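Local coordinates for Aureochrome1-like protein (Ochromonas danica, PDB 6I22) that probably senses blue light as an aureochrome-type photoreceptor, holding a flavin mononucleotide chromophore in a LOV-type PAS domain, at residues F55-E60 / V81-Y86. Sequence-based numbering, arbitrary orientation.
With FMN (flavin mononucleotide), chain E.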
loop_
_atom_site.group_PDB
_atom_site.type_symbol
_atom_site.label_atom_id
_atom_site.label_comp_id
_atom_site.label_asym_id
_atom_site.label_seq_id
_atom_site.Cartn_x
_atom_site.Cartn_y
_atom_site.Cartn_z
ATOM N N PHE A 55 4.078 7.864 -4.901
ATOM C CA PHE A 55 4.630 9.163 -4.414
ATOM C C PHE A 55 5.308 8.978 -3.042
ATOM O O PHE A 55 6.061 9.851 -2.650
ATOM C CB PHE A 55 3.567 10.270 -4.336
ATOM C CG PHE A 55 2.486 10.043 -3.317
ATOM C CD1 PHE A 55 2.659 10.337 -1.973
ATOM C CD2 PHE A 55 1.274 9.538 -3.718
ATOM C CE1 PHE A 55 1.653 10.092 -1.057
ATOM C CE2 PHE A 55 0.255 9.318 -2.812
ATOM C CZ PHE A 55 0.462 9.543 -1.466
ATOM N N LEU A 56 5.072 7.875 -2.326
ATOM C CA LEU A 56 5.741 7.591 -1.024
ATOM C C LEU A 56 7.185 7.090 -1.197
ATOM O O LEU A 56 7.894 6.939 -0.182
ATOM C CB LEU A 56 4.921 6.530 -0.282
ATOM C CG LEU A 56 3.563 6.990 0.237
ATOM C CD1 LEU A 56 2.862 5.838 0.952
ATOM C CD2 LEU A 56 3.684 8.193 1.152
ATOM N N GLN A 57 7.613 6.791 -2.426
ATOM C CA GLN A 57 8.941 6.207 -2.689
ATOM C C GLN A 57 9.983 7.329 -2.869
ATOM O O GLN A 57 9.611 8.444 -3.220
ATOM C CB GLN A 57 8.824 5.264 -3.883
ATOM C CG GLN A 57 7.877 4.102 -3.627
ATOM C CD GLN A 57 7.398 3.419 -4.889
ATOM O OE1 GLN A 57 7.979 3.618 -5.954
ATOM N NE2 GLN A 57 6.380 2.568 -4.747
ATOM N N GLY A 58 11.229 7.045 -2.580
ATOM C CA GLY A 58 12.335 8.005 -2.737
ATOM C C GLY A 58 13.666 7.288 -2.925
ATOM O O GLY A 58 13.702 6.074 -3.105
ATOM N N PRO A 59 14.788 8.032 -2.924
ATOM C CA PRO A 59 16.089 7.498 -3.313
ATOM C C PRO A 59 16.551 6.264 -2.531
ATOM O O PRO A 59 17.246 5.476 -3.097
ATOM C CB PRO A 59 17.077 8.654 -3.056
ATOM C CG PRO A 59 16.218 9.897 -2.999
ATOM C CD PRO A 59 14.813 9.482 -2.684
ATOM N N GLU A 60 16.183 6.147 -1.255
ATOM C CA GLU A 60 16.617 4.987 -0.439
ATOM C C GLU A 60 15.636 3.812 -0.554
ATOM O O GLU A 60 15.999 2.738 -0.103
ATOM C CB GLU A 60 16.854 5.415 0.993
ATOM C CG GLU A 60 18.163 6.144 1.159
ATOM C CD GLU A 60 18.507 6.415 2.614
ATOM O OE1 GLU A 60 17.831 7.281 3.235
ATOM O OE2 GLU A 60 19.418 5.738 3.140
ATOM N N VAL A 81 5.161 -6.862 0.694
ATOM C CA VAL A 81 6.583 -6.446 0.602
ATOM C C VAL A 81 6.906 -5.589 1.809
ATOM O O VAL A 81 5.982 -5.008 2.396
ATOM C CB VAL A 81 6.879 -5.677 -0.696
ATOM C CG1 VAL A 81 6.580 -6.523 -1.914
ATOM C CG2 VAL A 81 6.137 -4.355 -0.727
ATOM N N VAL A 82 8.186 -5.478 2.122
ATOM C CA VAL A 82 8.651 -4.440 3.071
ATOM C C VAL A 82 9.534 -3.478 2.277
ATOM O O VAL A 82 10.469 -3.943 1.622
ATOM C CB VAL A 82 9.385 -5.062 4.266
ATOM C CG1 VAL A 82 10.053 -4.004 5.108
ATOM C CG2 VAL A 82 8.425 -5.888 5.115
ATOM N N LEU A 83 9.238 -2.199 2.352
ATOM C CA LEU A 83 10.068 -1.194 1.634
ATOM C C LEU A 83 10.076 0.128 2.378
ATOM O O LEU A 83 9.196 0.396 3.205
ATOM C CB LEU A 83 9.668 -1.055 0.159
ATOM C CG LEU A 83 8.237 -0.719 -0.289
ATOM C CD1 LEU A 83 7.310 -0.157 0.758
ATOM C CD2 LEU A 83 8.239 0.125 -1.548
ATOM N N LEU A 84 11.109 0.912 2.109
ATOM C CA LEU A 84 11.292 2.226 2.758
ATOM C C LEU A 84 10.387 3.224 2.057
ATOM O O LEU A 84 10.395 3.286 0.801
ATOM C CB LEU A 84 12.757 2.626 2.676
ATOM C CG LEU A 84 13.150 3.764 3.608
ATOM C CD1 LEU A 84 13.177 3.298 5.044
ATOM C CD2 LEU A 84 14.525 4.273 3.279
ATOM N N ASN A 85 9.617 3.974 2.840
ATOM C CA ASN A 85 8.756 5.043 2.298
ATOM C C ASN A 85 9.090 6.369 2.990
ATOM O O ASN A 85 9.787 6.376 4.028
ATOM C CB ASN A 85 7.276 4.716 2.448
ATOM C CG ASN A 85 6.674 3.845 1.358
ATOM O OD1 ASN A 85 7.322 3.472 0.358
ATOM N ND2 ASN A 85 5.414 3.561 1.555
ATOM N N TYR A 86 8.665 7.452 2.354
ATOM C CA TYR A 86 8.944 8.845 2.776
ATOM C C TYR A 86 7.631 9.526 3.160
ATOM O O TYR A 86 6.661 9.517 2.406
ATOM C CB TYR A 86 9.642 9.620 1.659
ATOM C CG TYR A 86 11.053 9.199 1.374
ATOM C CD1 TYR A 86 11.336 7.958 0.817
ATOM C CD2 TYR A 86 12.117 10.052 1.656
ATOM C CE1 TYR A 86 12.644 7.569 0.578
ATOM C CE2 TYR A 86 13.428 9.696 1.379
ATOM C CZ TYR A 86 13.687 8.441 0.852
ATOM O OH TYR A 86 14.976 8.094 0.583
HETATM N N1 FMN E . 3.738 1.750 -2.833
HETATM C C2 FMN E . 4.425 2.251 -1.788
HETATM O O2 FMN E . 5.639 2.513 -1.957
HETATM N N3 FMN E . 3.823 2.484 -0.609
HETATM C C4 FMN E . 2.517 2.229 -0.356
HETATM O O4 FMN E . 1.990 2.461 0.740
HETATM C C4A FMN E . 1.702 1.677 -1.445
HETATM N N5 FMN E . 0.380 1.383 -1.302
HETATM C C5A FMN E . -0.294 0.850 -2.353
HETATM C C6 FMN E . -1.644 0.556 -2.232
HETATM C C7 FMN E . -2.376 0.034 -3.294
HETATM C C7M FMN E . -3.847 -0.295 -3.090
HETATM C C8 FMN E . -1.669 -0.239 -4.549
HETATM C C8M FMN E . -2.405 -0.808 -5.730
HETATM C C9 FMN E . -0.329 0.069 -4.697
HETATM C C9A FMN E . 0.391 0.596 -3.635
HETATM N N10 FMN E . 1.754 0.909 -3.780
HETATM C C10 FMN E . 2.437 1.447 -2.689
HETATM C "C1'" FMN E . 2.534 0.627 -4.975
HETATM C "C2'" FMN E . 2.502 1.616 -6.138
HETATM O "O2'" FMN E . 1.202 2.129 -6.288
HETATM C "C3'" FMN E . 2.900 0.933 -7.442
HETATM O "O3'" FMN E . 1.974 -0.119 -7.739
HETATM C "C4'" FMN E . 4.326 0.374 -7.351
HETATM O "O4'" FMN E . 5.203 1.479 -7.167
HETATM C "C5'" FMN E . 4.756 -0.416 -8.603
HETATM O "O5'" FMN E . 4.351 0.247 -9.811
HETATM P P FMN E . 5.402 1.212 -10.624
HETATM O O1P FMN E . 5.929 2.262 -9.628
HETATM O O2P FMN E . 6.479 0.244 -11.106
HETATM O O3P FMN E . 4.550 1.764 -11.745
HETATM O O HOH W 1 6.428 11.096 0.242
HETATM O O HOH W 2 16.820 9.673 1.280
#
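L56 and Q57 meet Y86 and N85 with CA atoms 5.1 Å apart in both pairs, where the loop ahead of helix 63-74 runs steeply across the end of outermost strand 79-86; the chain directions differ by 109°. One backbone bond ties the crossing: Y86 N donates in the carbonyl plane to L56 O at 2.7 Å. Beside it, N85 CA makes a CH···O contact with the same oxygen. Water 1 bridges F55 O and Y86 O.

With CG of Y86 beside its backbone N (chi1 -70°), the ring is turned along the G58-E60 turn and its hydroxyl end reaches E60 N, which donates to Y86 OH (2.9 Å, 156°). Y86 CE1 reaches G58 CA at 3.4 Å, leaving no room there for a side chain, and P59 CD lies against Y86 CZ, the two side chains running roughly at right angles. Water 2 lies beside Y86 OH in the ring plane and donates a long bond to E60 OE1. E60 CB also rests on L84 CD2. A phenylalanine in place of Y86 would probably leave E60 N without its acceptor and water 2 without its hydroxyl partner.

Toward the flavin, L56 CD1 packs by O4 and L83 CD2 by O2. From Q57, NE2 bonds to both O2 (2.9 Å) and ribityl O4', gripping the pyrimidine edge and the ribityl chain together. The loop and strand thus jointly line the chromophore pocket, as in LOV domains, while Y86 pins the turn outside it.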